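Local atomic coordinates of putative sugar ABC transporter, substrate-binding protein (PDB entry 4WZZ), a protein that probably captures sugars outside the cell for an ABC transporter and holds an L-rhamnose molecule in the cleft between its two lobes. Residues Asn194-Gly199 with Phe295-Ile300; Ala166-Ile171 with Asp198-Val203; Gly136-Ser141 with Ser312-Thr317; Glu74-Val79 with Tyr308-Leu313. All blocks are in the same frame, centred on the assembly; numbering follows the deposited sequence.

Overall arrangement
The four contacts illustrate how a periplasmic-binding-protein fold joins two alpha/beta lobes round a sugar. Interactions 3 and 4 lie in the lobe built on the mixed sheet, their centres about 11 Å apart, and share Ser312 and Leu313 of helix 299-315. Interaction 2 lies in the other lobe, its centre about 34 Å from that of interaction 3, beside the parallel four-stranded sheet. Interaction 1 is in between, where rhamnose is bound; helix 191-203 ties it to interaction 2, and helix 299-315 to interactions 3 and 4. Interactions 1 and 2 fall within the chain between the two segments of interactions 3 and 4, and helix 299-315 runs from beside the sugar cleft into the mixed-sheet lobe.

Interaction 1: residues Asn194-Gly199 with Phe295-Ile300; sequences NAWIDG and FLWNPI. With RAM (alpha-L-rhamnopyranose), chain B.
The rhamnose pocket of this periplasmic-binding-protein fold is walled in part by two tryptophans, Trp196 from helix 191-203 and Trp297 from the segment that links strand 294-296 to helix 299-315. Their indoles come from opposite directions and meet through the benzo carbons, CH2 of Trp196 lying 3.8 Å from CH2 of Trp297. The planes are inclined at 47°, an oblique pairing that is neither a stack nor an edge-to-face contact. Both rings present an edge to the sugar: RAM O4 lies near the plane of each, 3.5 Å from Trp297 CZ2 and 3.6 Å from Trp196 CH2. The methyl carbon C6 of rhamnose is also close, 3.9 Å from Trp297 CH2, so the methyl group lies against the indole of Trp297. With chi1 at 53°, CG of Trp297 is wedged between the backbone N and the carbonyl carbon, and Leu296 CG covers one face of the indole. The pyrrole nitrogen of Trp297 is held by the hydroxyl of Tyr68, another pocket residue, which helps fix the rotation of the ring. Asp143, Asp222 and Lys62 are among the residues that hydrogen-bond the sugar. On the hydrophobic side, Leu296 CD1 comes within 4.1 Å of RAM C6.

Interaction 2: residues Ala166-Ile171 with Asp198-Val203; sequences ALMDAI and DGMKTV
Met168 and Met200, both present as selenomethionine, meet where helices 160-174 and 191-203 pack in one alpha/beta lobe of the periplasmic-binding-protein fold. The axes of the two short segments approach to 9.6 Å and cross at -58°, and the contact between them is made by apolar side chains. The selenium contacts form its centre. SE of Met168 lies 3.9 Å from CB of Met200, while SE of Met200 rests 4.0 Å from CB of Leu167, so each heavy atom reaches over to the root of a side chain on the partner helix. The bend at chi2 (-50°) of Met168 brings its selenium against Met200, and a second at chi3 (-48°) turns the CE methyl. The Met200 chain instead stays extended through chi2 before turning, which carries its SE and CE alongside Leu167 CD1.

Purely aliphatic contact is supplied by Val203, whose CG1 lies 3.7 Å from CG of Met168 as the two side chains run past one another in opposite senses.

Beneath this pair of helices, Leu167 and Met200 both touch Cys245 of strand 243-246, joining the contact to the parallel sheet. Asp169, which takes no part in the contact, forms a salt bridge with Lys208. A backbone oxygen also borders the apolar cluster: Met200 O lies 3.8 Å from CG of Met168.

Interaction 3: residues Gly136-Ser141 with Ser312-Thr317; sequences GIHVLS and SLVNGT
Leu313 and His138 carry most of this contact, in which the C-terminal turn of helix 299-315 packs on strand 138-142 of the mixed sheet, a helix-on-sheet layer of the alpha/beta periplasmic-binding-protein fold. The imidazole of His138 lies against the backbone of the helix end. Val314 CA sits over one face of the ring in a CH-pi contact, 4.2 Å from the centroid and 24° off the normal, with the carbonyl carbon of Leu313 over the same face. Close by, His138 CE1 approaches Leu313 O to 3.2 Å. A chi1 of -64° sets CG of the histidine anti to its own carbonyl carbon, and the imidazole thereby reaches out from the strand to the helix.

Leu313 uses its two ends differently. Its CB packs on the histidine, at 3.9 Å from ND1, whereas CD1 extends to Leu140, two residues farther along the strand, and meets its CD1 at 4.0 Å. Leu140 also lies against Ala306, Ala309 and Ser310 of the same helix, so this one side chain spans about a turn of the helix.

Val314 adds a smaller flank, with CG2 at 4.0 Å from His138 CD2. A water links the ring to the helix end: it lies 2.8 Å from His138 NE2 and donates a hydrogen bond to Val314 O at 2.9 Å.

Interaction 4: residues Glu74-Val79 with Tyr308-Leu313; sequences EGYKQV and YASISL
Val79 and Tyr308 make the closest apolar touch between segments 74-79 and 308-313, on helices 67-82 and 299-315, which pack beside each other on the mixed sheet of this periplasmic-binding-protein fold, the segment axes 10.4 Å apart and crossing at -46°. CG1 of the valine stands over the face of the phenol ring in a CH-pi contact, 3.6 Å from the centroid and 17° off the normal. Its other methyl, CG2, spreads toward the hydroxyl end, 3.8 Å from Tyr308 CZ, and the two side chains cross at roughly a right angle.

A polar link lies on the sheet side. Tyr76 OH donates to Ser310 OG at 2.8 Å, the serine oxygen lying near the plane of the ring at its edge. With chi1 at -170°, CG of Tyr76 stands opposite the backbone N, which swings the phenol across to the partner helix.

Further out, Ser310 OG is also bonded to Ala306 O one turn earlier, Tyr57 of strand 56-60 touches both Tyr76 and Ser310, and Tyr51 meets Tyr308 edge-to-face. The carbonyl O of Tyr308 accepts from both the backbone N and, at 2.9 Å, the side-chain OG of Ser312, which reach it from opposite faces of its plane.

Interaction 1: residues Asn194-Gly199 with Phe295-Ile300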
loop_
_atom_site.group_PDB
_atom_site.type_symbol
_atom_site.label_atom_id
_atom_site.label_comp_id
_atom_site.label_asym_id
_atom_site.label_seq_id
_atom_site.Cartn_x
_atom_site.Cartn_y
_atom_site.Cartn_z
ATOM N N ASN A 194 9.110 -2.084 1.485
ATOM C CA ASN A 194 10.244 -2.776 2.068
ATOM C C ASN A 194 9.812 -4.060 2.799
ATOM O O ASN A 194 10.527 -5.082 2.757
ATOM C CB ASN A 194 11.015 -1.840 2.992
ATOM C CG ASN A 194 11.840 -0.824 2.219
ATOM O OD1 ASN A 194 12.064 -0.965 1.007
ATOM N ND2 ASN A 194 12.301 0.206 2.914
ATOM N N ALA A 195 8.651 -4.024 3.459
ATOM C CA ALA A 195 8.119 -5.204 4.134
ATOM C C ALA A 195 7.711 -6.293 3.142
ATOM O O ALA A 195 7.982 -7.491 3.367
ATOM C CB ALA A 195 6.953 -4.828 5.049
ATOM N N TRP A 196 7.067 -5.892 2.047
ATOM C CA TRP A 196 6.695 -6.855 1.016
ATOM C C TRP A 196 7.921 -7.468 0.369
ATOM O O TRP A 196 7.942 -8.663 0.072
ATOM C CB TRP A 196 5.803 -6.212 -0.040
ATOM C CG TRP A 196 4.505 -5.717 0.538
ATOM C CD1 TRP A 196 3.790 -6.284 1.550
ATOM C CD2 TRP A 196 3.792 -4.547 0.148
ATOM N NE1 TRP A 196 2.660 -5.539 1.810
ATOM C CE2 TRP A 196 2.647 -4.458 0.958
ATOM C CE3 TRP A 196 4.021 -3.553 -0.804
ATOM C CZ2 TRP A 196 1.714 -3.412 0.831
ATOM C CZ3 TRP A 196 3.107 -2.544 -0.927
ATOM C CH2 TRP A 196 1.975 -2.473 -0.116
ATOM N N ILE A 197 8.923 -6.644 0.105
ATOM C CA ILE A 197 10.147 -7.125 -0.531
ATOM C C ILE A 197 10.893 -8.062 0.414
ATOM O O ILE A 197 11.358 -9.126 0.012
ATOM C CB ILE A 197 11.034 -5.968 -0.984
ATOM C CG1 ILE A 197 10.352 -5.208 -2.109
ATOM C CG2 ILE A 197 12.402 -6.496 -1.490
ATOM C CD1 ILE A 197 10.896 -3.792 -2.328
ATOM N N ASP A 198 10.966 -7.705 1.691
ATOM C CA ASP A 198 11.576 -8.612 2.655
ATOM C C ASP A 198 10.794 -9.910 2.726
ATOM O O ASP A 198 11.382 -10.996 2.820
ATOM C CB ASP A 198 11.644 -7.968 4.024
ATOM C CG ASP A 198 12.753 -6.928 4.123
ATOM O OD1 ASP A 198 13.671 -6.930 3.261
ATOM O OD2 ASP A 198 12.702 -6.102 5.059
ATOM N N GLY A 199 9.471 -9.799 2.699
ATOM C CA GLY A 199 8.616 -10.967 2.687
ATOM C C GLY A 199 8.899 -11.853 1.482
ATOM O O GLY A 199 8.959 -13.085 1.603
ATOM N N PHE A 295 -2.414 -8.041 -8.114
ATOM C CA PHE A 295 -3.173 -8.065 -6.869
ATOM C C PHE A 295 -3.345 -6.678 -6.294
ATOM O O PHE A 295 -2.519 -5.795 -6.484
ATOM C CB PHE A 295 -2.448 -8.922 -5.816
ATOM C CG PHE A 295 -2.152 -10.311 -6.284
ATOM C CD1 PHE A 295 -1.039 -10.560 -7.062
ATOM C CD2 PHE A 295 -2.993 -11.363 -5.962
ATOM C CE1 PHE A 295 -0.777 -11.824 -7.529
ATOM C CE2 PHE A 295 -2.706 -12.638 -6.426
ATOM C CZ PHE A 295 -1.616 -12.849 -7.204
ATOM N N LEU A 296 -4.417 -6.501 -5.536
ATOM C CA LEU A 296 -4.503 -5.339 -4.665
ATOM C C LEU A 296 -5.518 -5.649 -3.577
ATOM O O LEU A 296 -5.542 -6.776 -3.060
ATOM C CB LEU A 296 -4.824 -4.060 -5.468
ATOM C CG LEU A 296 -4.342 -2.758 -4.796
ATOM C CD1 LEU A 296 -2.833 -2.597 -4.934
ATOM C CD2 LEU A 296 -5.084 -1.534 -5.362
ATOM N N TRP A 297 -6.343 -4.661 -3.254
ATOM C CA TRP A 297 -7.267 -4.632 -2.117
ATOM C C TRP A 297 -8.013 -3.333 -2.353
ATOM O O TRP A 297 -7.634 -2.565 -3.231
ATOM C CB TRP A 297 -6.526 -4.606 -0.752
ATOM C CG TRP A 297 -5.551 -3.507 -0.718
ATOM C CD1 TRP A 297 -5.791 -2.196 -0.477
ATOM C CD2 TRP A 297 -4.164 -3.622 -1.024
ATOM N NE1 TRP A 297 -4.629 -1.474 -0.596
ATOM C CE2 TRP A 297 -3.613 -2.329 -0.946
ATOM C CE3 TRP A 297 -3.337 -4.694 -1.347
ATOM C CZ2 TRP A 297 -2.257 -2.081 -1.186
ATOM C CZ3 TRP A 297 -1.997 -4.450 -1.564
ATOM C CH2 TRP A 297 -1.472 -3.151 -1.500
ATOM N N ASN A 298 -9.065 -3.059 -1.590
ATOM C CA ASN A 298 -9.841 -1.867 -1.850
ATOM C C ASN A 298 -9.284 -0.683 -1.068
ATOM O O ASN A 298 -9.416 -0.641 0.158
ATOM C CB ASN A 298 -11.319 -2.111 -1.495
ATOM C CG ASN A 298 -12.216 -0.958 -1.894
ATOM O OD1 ASN A 298 -11.809 0.200 -1.879
ATOM N ND2 ASN A 298 -13.472 -1.269 -2.231
ATOM N N PRO A 299 -8.662 0.281 -1.769
ATOM C CA PRO A 299 -8.043 1.406 -1.047
ATOM C C PRO A 299 -9.063 2.308 -0.361
ATOM O O PRO A 299 -8.756 2.973 0.632
ATOM C CB PRO A 299 -7.286 2.166 -2.133
ATOM C CG PRO A 299 -8.025 1.834 -3.400
ATOM C CD PRO A 299 -8.541 0.425 -3.235
ATOM N N ILE A 300 -10.270 2.354 -0.911
ATOM C CA ILE A 300 -11.336 3.137 -0.309
ATOM C C ILE A 300 -11.716 2.526 1.042
ATOM O O ILE A 300 -11.841 3.214 2.054
ATOM C CB ILE A 300 -12.568 3.206 -1.221
ATOM C CG1 ILE A 300 -12.181 3.802 -2.571
ATOM C CG2 ILE A 300 -13.659 4.023 -0.566
ATOM C CD1 ILE A 300 -13.270 3.743 -3.593
HETATM C C1 RAM B . 1.350 2.895 -4.143
HETATM C C2 RAM B . 1.763 3.344 -2.747
HETATM C C3 RAM B . 0.993 2.612 -1.647
HETATM C C4 RAM B . 0.982 1.107 -1.893
HETATM C C5 RAM B . 0.518 0.802 -3.316
HETATM C C6 RAM B . 0.594 -0.684 -3.628
HETATM O O1 RAM B . 0.079 3.375 -4.410
HETATM O O2 RAM B . 3.132 3.099 -2.657
HETATM O O3 RAM B . 1.604 2.963 -0.408
HETATM O O4 RAM B . 0.131 0.477 -0.953
HETATM O O5 RAM B . 1.305 1.483 -4.256
#

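Interaction 2: residues Ala166-Ile171 with Asp198-Val203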
loop_
_atom_site.group_PDB
_atom_site.type_symbol
_atom_site.label_atom_id
_atom_site.label_comp_id
_atom_site.label_asym_id
_atom_site.label_seq_id
_atom_site.Cartn_x
_atom_site.Cartn_y
_atom_site.Cartn_z
ATOM N N ALA A 166 1.588 -14.225 -2.557
ATOM C CA ALA A 166 0.844 -14.079 -3.806
ATOM C C ALA A 166 1.793 -13.669 -4.919
ATOM O O ALA A 166 1.755 -14.200 -6.031
ATOM C CB ALA A 166 -0.259 -13.020 -3.652
ATOM N N LEU A 167 2.645 -12.690 -4.641
ATOM C CA LEU A 167 3.563 -12.220 -5.653
ATOM C C LEU A 167 4.585 -13.263 -6.066
ATOM O O LEU A 167 4.860 -13.425 -7.247
ATOM C CB LEU A 167 4.232 -10.916 -5.192
ATOM C CG LEU A 167 3.264 -9.717 -5.095
ATOM C CD1 LEU A 167 3.966 -8.496 -4.561
ATOM C CD2 LEU A 167 2.608 -9.422 -6.437
HETATM N N MSE A 168 5.152 -13.990 -5.106
HETATM C CA MSE A 168 6.148 -15.005 -5.470
HETATM C C MSE A 168 5.508 -16.089 -6.324
HETATM O O MSE A 168 6.104 -16.543 -7.300
HETATM C CB MSE A 168 6.833 -15.624 -4.258
HETATM C CG MSE A 168 7.870 -14.726 -3.595
HETATM SE SE MSE A 168 9.195 -13.954 -4.860
HETATM C CE MSE A 168 9.684 -15.581 -5.830
ATOM N N ASP A 169 4.307 -16.520 -5.950
ATOM C CA ASP A 169 3.612 -17.549 -6.725
ATOM C C ASP A 169 3.271 -17.020 -8.109
ATOM O O ASP A 169 3.366 -17.764 -9.086
ATOM C CB ASP A 169 2.357 -18.046 -6.001
ATOM C CG ASP A 169 2.682 -18.947 -4.800
ATOM O OD1 ASP A 169 3.794 -19.525 -4.765
ATOM O OD2 ASP A 169 1.831 -19.077 -3.884
ATOM N N ALA A 170 2.927 -15.731 -8.218
ATOM C CA ALA A 170 2.694 -15.125 -9.513
ATOM C C ALA A 170 3.935 -15.144 -10.370
ATOM O O ALA A 170 3.896 -15.524 -11.544
ATOM C CB ALA A 170 2.185 -13.689 -9.365
ATOM N N ILE A 171 5.066 -14.753 -9.797
ATOM C CA ILE A 171 6.314 -14.766 -10.563
ATOM C C ILE A 171 6.646 -16.180 -11.038
ATOM O O ILE A 171 7.014 -16.386 -12.188
ATOM C CB ILE A 171 7.471 -14.170 -9.745
ATOM C CG1 ILE A 171 7.242 -12.662 -9.494
ATOM C CG2 ILE A 171 8.782 -14.379 -10.458
ATOM C CD1 ILE A 171 7.839 -12.187 -8.176
ATOM N N ASP A 198 10.966 -7.705 1.691
ATOM C CA ASP A 198 11.576 -8.612 2.655
ATOM C C ASP A 198 10.794 -9.910 2.726
ATOM O O ASP A 198 11.382 -10.996 2.820
ATOM C CB ASP A 198 11.644 -7.968 4.024
ATOM C CG ASP A 198 12.753 -6.928 4.123
ATOM O OD1 ASP A 198 13.671 -6.930 3.261
ATOM O OD2 ASP A 198 12.702 -6.102 5.059
ATOM N N GLY A 199 9.471 -9.799 2.699
ATOM C CA GLY A 199 8.616 -10.967 2.687
ATOM C C GLY A 199 8.899 -11.853 1.482
ATOM O O GLY A 199 8.959 -13.085 1.603
HETATM N N MSE A 200 9.046 -11.244 0.306
HETATM C CA MSE A 200 9.283 -12.017 -0.912
HETATM C C MSE A 200 10.616 -12.736 -0.785
HETATM O O MSE A 200 10.755 -13.881 -1.197
HETATM C CB MSE A 200 9.262 -11.101 -2.147
HETATM C CG MSE A 200 7.888 -10.688 -2.512
HETATM SE SE MSE A 200 7.959 -9.732 -4.251
HETATM C CE MSE A 200 7.961 -7.915 -3.565
ATOM N N LYS A 201 11.602 -12.058 -0.224
ATOM C CA LYS A 201 12.924 -12.653 -0.128
ATOM C C LYS A 201 12.909 -13.829 0.828
ATOM O O LYS A 201 13.617 -14.803 0.620
ATOM C CB LYS A 201 13.966 -11.607 0.234
ATOM C CG LYS A 201 14.199 -10.622 -0.951
ATOM C CD LYS A 201 15.317 -9.648 -0.688
ATOM C CE LYS A 201 15.043 -8.845 0.553
ATOM N NZ LYS A 201 15.995 -7.714 0.676
ATOM N N THR A 202 12.095 -13.746 1.876
ATOM C CA THR A 202 11.922 -14.903 2.758
ATOM C C THR A 202 11.187 -16.050 2.051
ATOM O O THR A 202 11.623 -17.200 2.103
ATOM C CB THR A 202 11.206 -14.469 4.054
ATOM O OG1 THR A 202 12.049 -13.547 4.764
ATOM C CG2 THR A 202 10.891 -15.657 4.976
ATOM N N VAL A 203 10.065 -15.750 1.404
ATOM C CA VAL A 203 9.272 -16.756 0.724
ATOM C C VAL A 203 10.104 -17.466 -0.345
ATOM O O VAL A 203 10.040 -18.690 -0.502
ATOM C CB VAL A 203 8.033 -16.099 0.085
ATOM C CG1 VAL A 203 7.300 -17.066 -0.849
ATOM C CG2 VAL A 203 7.104 -15.591 1.149
#

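Interaction 3: residues Gly136-Ser141 with Ser312-Thr317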
loop_
_atom_site.group_PDB
_atom_site.type_symbol
_atom_site.label_atom_id
_atom_site.label_comp_id
_atom_site.label_asym_id
_atom_site.label_seq_id
_atom_site.Cartn_x
_atom_site.Cartn_y
_atom_site.Cartn_z
ATOM N N GLY A 136 -1.380 15.596 22.793
ATOM C CA GLY A 136 -2.636 14.896 22.997
ATOM C C GLY A 136 -3.284 14.379 21.723
ATOM O O GLY A 136 -4.452 14.002 21.720
ATOM N N ILE A 137 -2.532 14.338 20.634
ATOM C CA ILE A 137 -3.073 13.840 19.371
ATOM C C ILE A 137 -2.919 12.319 19.201
ATOM O O ILE A 137 -1.832 11.768 19.337
ATOM C CB ILE A 137 -2.410 14.548 18.188
ATOM C CG1 ILE A 137 -2.608 16.058 18.331
ATOM C CG2 ILE A 137 -2.977 14.012 16.856
ATOM C CD1 ILE A 137 -1.889 16.917 17.295
ATOM N N HIS A 138 -4.030 11.653 18.918
ATOM C CA HIS A 138 -4.005 10.228 18.624
ATOM C C HIS A 138 -3.309 10.009 17.296
ATOM O O HIS A 138 -3.701 10.595 16.295
ATOM C CB HIS A 138 -5.426 9.676 18.525
ATOM C CG HIS A 138 -6.188 9.753 19.814
ATOM N ND1 HIS A 138 -6.178 8.736 20.740
ATOM C CD2 HIS A 138 -6.992 10.716 20.316
ATOM C CE1 HIS A 138 -6.923 9.082 21.778
ATOM N NE2 HIS A 138 -7.434 10.278 21.543
ATOM N N VAL A 139 -2.292 9.154 17.281
ATOM C CA VAL A 139 -1.641 8.823 16.011
ATOM C C VAL A 139 -1.949 7.388 15.591
ATOM O O VAL A 139 -1.726 6.448 16.354
ATOM C CB VAL A 139 -0.124 9.022 16.074
ATOM C CG1 VAL A 139 0.507 8.637 14.720
ATOM C CG2 VAL A 139 0.215 10.455 16.428
ATOM N N LEU A 140 -2.455 7.246 14.373
ATOM C CA LEU A 140 -2.755 5.956 13.760
ATOM C C LEU A 140 -1.972 5.912 12.447
ATOM O O LEU A 140 -1.680 6.951 11.864
ATOM C CB LEU A 140 -4.265 5.874 13.488
ATOM C CG LEU A 140 -4.834 4.713 12.695
ATOM C CD1 LEU A 140 -6.208 4.358 13.199
ATOM C CD2 LEU A 140 -4.876 5.058 11.202
ATOM N N SER A 141 -1.602 4.722 12.000
ATOM C CA SER A 141 -0.907 4.607 10.731
ATOM C C SER A 141 -1.725 3.684 9.840
ATOM O O SER A 141 -2.426 2.809 10.345
ATOM C CB SER A 141 0.505 4.077 10.996
ATOM O OG SER A 141 1.257 3.930 9.826
ATOM N N SER A 312 -12.553 5.317 16.814
ATOM C CA SER A 312 -12.566 4.439 17.987
ATOM C C SER A 312 -11.494 4.831 18.999
ATOM O O SER A 312 -11.739 4.803 20.205
ATOM C CB SER A 312 -12.417 2.982 17.568
ATOM O OG SER A 312 -13.550 2.571 16.826
ATOM N N LEU A 313 -10.314 5.207 18.508
ATOM C CA LEU A 313 -9.275 5.796 19.352
ATOM C C LEU A 313 -9.717 7.100 20.019
ATOM O O LEU A 313 -9.485 7.297 21.220
ATOM C CB LEU A 313 -8.006 6.063 18.543
ATOM C CG LEU A 313 -7.169 4.865 18.098
ATOM C CD1 LEU A 313 -6.093 5.318 17.122
ATOM C CD2 LEU A 313 -6.538 4.120 19.278
ATOM N N VAL A 314 -10.339 7.995 19.253
ATOM C CA VAL A 314 -10.759 9.281 19.804
ATOM C C VAL A 314 -11.868 9.104 20.843
ATOM O O VAL A 314 -11.902 9.812 21.858
ATOM C CB VAL A 314 -11.237 10.251 18.688
ATOM C CG1 VAL A 314 -11.938 11.492 19.286
ATOM C CG2 VAL A 314 -10.068 10.666 17.793
ATOM N N ASN A 315 -12.783 8.179 20.587
ATOM C CA ASN A 315 -13.904 7.957 21.490
ATOM C C ASN A 315 -13.545 6.996 22.625
ATOM O O ASN A 315 -14.337 6.794 23.545
ATOM C CB ASN A 315 -15.130 7.451 20.724
ATOM C CG ASN A 315 -15.824 8.549 19.937
ATOM O OD1 ASN A 315 -15.484 9.731 20.054
ATOM N ND2 ASN A 315 -16.811 8.167 19.139
ATOM N N GLY A 316 -12.351 6.410 22.552
ATOM C CA GLY A 316 -11.826 5.571 23.610
ATOM C C GLY A 316 -12.366 4.152 23.610
ATOM O O GLY A 316 -12.204 3.436 24.594
ATOM N N THR A 317 -13.013 3.752 22.518
ATOM C CA THR A 317 -13.560 2.404 22.363
ATOM C C THR A 317 -12.437 1.364 22.194
ATOM O O THR A 317 -12.611 0.181 22.494
ATOM C CB THR A 317 -14.511 2.353 21.132
ATOM O OG1 THR A 317 -15.738 3.025 21.447
ATOM C CG2 THR A 317 -14.825 0.917 20.724
HETATM O O HOH W 1 -9.723 11.638 22.423
#

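Interaction 4: residues Glu74-Val79 with Tyr308-Leu313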
loop_
_atom_site.group_PDB
_atom_site.type_symbol
_atom_site.label_atom_id
_atom_site.label_comp_id
_atom_site.label_asym_id
_atom_site.label_seq_id
_atom_site.Cartn_x
_atom_site.Cartn_y
_atom_site.Cartn_z
ATOM N N GLU A 74 -10.152 9.535 0.160
ATOM C CA GLU A 74 -11.594 9.651 -0.077
ATOM C C GLU A 74 -12.387 8.767 0.889
ATOM O O GLU A 74 -13.379 9.208 1.489
ATOM C CB GLU A 74 -11.902 9.241 -1.519
ATOM C CG GLU A 74 -13.392 9.085 -1.850
ATOM C CD GLU A 74 -13.627 8.313 -3.158
ATOM O OE1 GLU A 74 -12.915 8.589 -4.158
ATOM O OE2 GLU A 74 -14.520 7.426 -3.183
ATOM N N GLY A 75 -11.947 7.522 1.036
ATOM C CA GLY A 75 -12.616 6.568 1.899
ATOM C C GLY A 75 -12.521 6.996 3.348
ATOM O O GLY A 75 -13.452 6.791 4.121
ATOM N N TYR A 76 -11.382 7.584 3.718
ATOM C CA TYR A 76 -11.165 8.039 5.084
ATOM C C TYR A 76 -12.104 9.219 5.379
ATOM O O TYR A 76 -12.827 9.233 6.386
ATOM C CB TYR A 76 -9.705 8.472 5.272
ATOM C CG TYR A 76 -9.326 8.731 6.718
ATOM C CD1 TYR A 76 -8.874 7.710 7.528
ATOM C CD2 TYR A 76 -9.431 10.008 7.257
ATOM C CE1 TYR A 76 -8.541 7.957 8.868
ATOM C CE2 TYR A 76 -9.102 10.261 8.563
ATOM C CZ TYR A 76 -8.654 9.229 9.364
ATOM O OH TYR A 76 -8.343 9.516 10.676
ATOM N N LYS A 77 -12.080 10.199 4.488
ATOM C CA LYS A 77 -12.902 11.392 4.622
ATOM C C LYS A 77 -14.388 11.032 4.656
ATOM O O LYS A 77 -15.153 11.577 5.451
ATOM C CB LYS A 77 -12.616 12.368 3.489
ATOM C CG LYS A 77 -13.571 13.569 3.429
ATOM C CD LYS A 77 -13.220 14.434 2.246
ATOM C CE LYS A 77 -14.196 15.591 2.073
ATOM N NZ LYS A 77 -13.515 16.915 1.981
ATOM N N GLN A 78 -14.789 10.094 3.807
ATOM C CA GLN A 78 -16.198 9.747 3.707
ATOM C C GLN A 78 -16.739 9.288 5.059
ATOM O O GLN A 78 -17.799 9.747 5.514
ATOM C CB GLN A 78 -16.388 8.678 2.639
ATOM C CG GLN A 78 -17.820 8.501 2.216
ATOM C CD GLN A 78 -18.551 7.535 3.110
ATOM O OE1 GLN A 78 -19.618 7.841 3.661
ATOM N NE2 GLN A 78 -17.982 6.350 3.263
ATOM N N VAL A 79 -16.002 8.405 5.719
ATOM C CA VAL A 79 -16.456 7.851 7.000
ATOM C C VAL A 79 -16.373 8.880 8.126
ATOM O O VAL A 79 -17.300 8.998 8.943
ATOM C CB VAL A 79 -15.676 6.553 7.369
ATOM C CG1 VAL A 79 -15.880 6.165 8.829
ATOM C CG2 VAL A 79 -16.122 5.406 6.472
ATOM N N TYR A 308 -12.749 4.370 10.799
ATOM C CA TYR A 308 -13.475 3.769 11.920
ATOM C C TYR A 308 -12.554 3.578 13.122
ATOM O O TYR A 308 -12.945 3.821 14.280
ATOM C CB TYR A 308 -14.123 2.442 11.524
ATOM C CG TYR A 308 -15.317 2.599 10.615
ATOM C CD1 TYR A 308 -16.436 3.305 11.028
ATOM C CD2 TYR A 308 -15.330 2.033 9.339
ATOM C CE1 TYR A 308 -17.535 3.451 10.204
ATOM C CE2 TYR A 308 -16.425 2.168 8.512
ATOM C CZ TYR A 308 -17.529 2.876 8.951
ATOM O OH TYR A 308 -18.628 3.031 8.138
ATOM N N ALA A 309 -11.324 3.140 12.861
ATOM C CA ALA A 309 -10.362 2.892 13.927
ATOM C C ALA A 309 -9.915 4.205 14.566
ATOM O O ALA A 309 -9.743 4.288 15.791
ATOM C CB ALA A 309 -9.155 2.100 13.400
ATOM N N SER A 310 -9.767 5.244 13.744
ATOM C CA SER A 310 -9.424 6.564 14.249
ATOM C C SER A 310 -10.508 7.080 15.204
ATOM O O SER A 310 -10.218 7.597 16.279
ATOM C CB SER A 310 -9.303 7.554 13.090
ATOM O OG SER A 310 -8.229 7.190 12.242
ATOM N N ILE A 311 -11.764 6.964 14.785
ATOM C CA ILE A 311 -12.877 7.405 15.623
ATOM C C ILE A 311 -12.894 6.603 16.910
ATOM O O ILE A 311 -13.198 7.144 17.975
ATOM C CB ILE A 311 -14.221 7.258 14.912
ATOM C CG1 ILE A 311 -14.275 8.204 13.703
ATOM C CG2 ILE A 311 -15.379 7.605 15.870
ATOM C CD1 ILE A 311 -15.432 7.948 12.765
ATOM N N SER A 312 -12.553 5.317 16.814
ATOM C CA SER A 312 -12.566 4.439 17.987
ATOM C C SER A 312 -11.494 4.831 18.999
ATOM O O SER A 312 -11.739 4.803 20.205
ATOM C CB SER A 312 -12.417 2.982 17.568
ATOM O OG SER A 312 -13.550 2.571 16.826
ATOM N N LEU A 313 -10.314 5.207 18.508
ATOM C CA LEU A 313 -9.275 5.796 19.352
ATOM C C LEU A 313 -9.717 7.100 20.019
ATOM O O LEU A 313 -9.485 7.297 21.220
ATOM C CB LEU A 313 -8.006 6.063 18.543
ATOM C CG LEU A 313 -7.169 4.865 18.098
ATOM C CD1 LEU A 313 -6.093 5.318 17.122
ATOM C CD2 LEU A 313 -6.538 4.120 19.278
#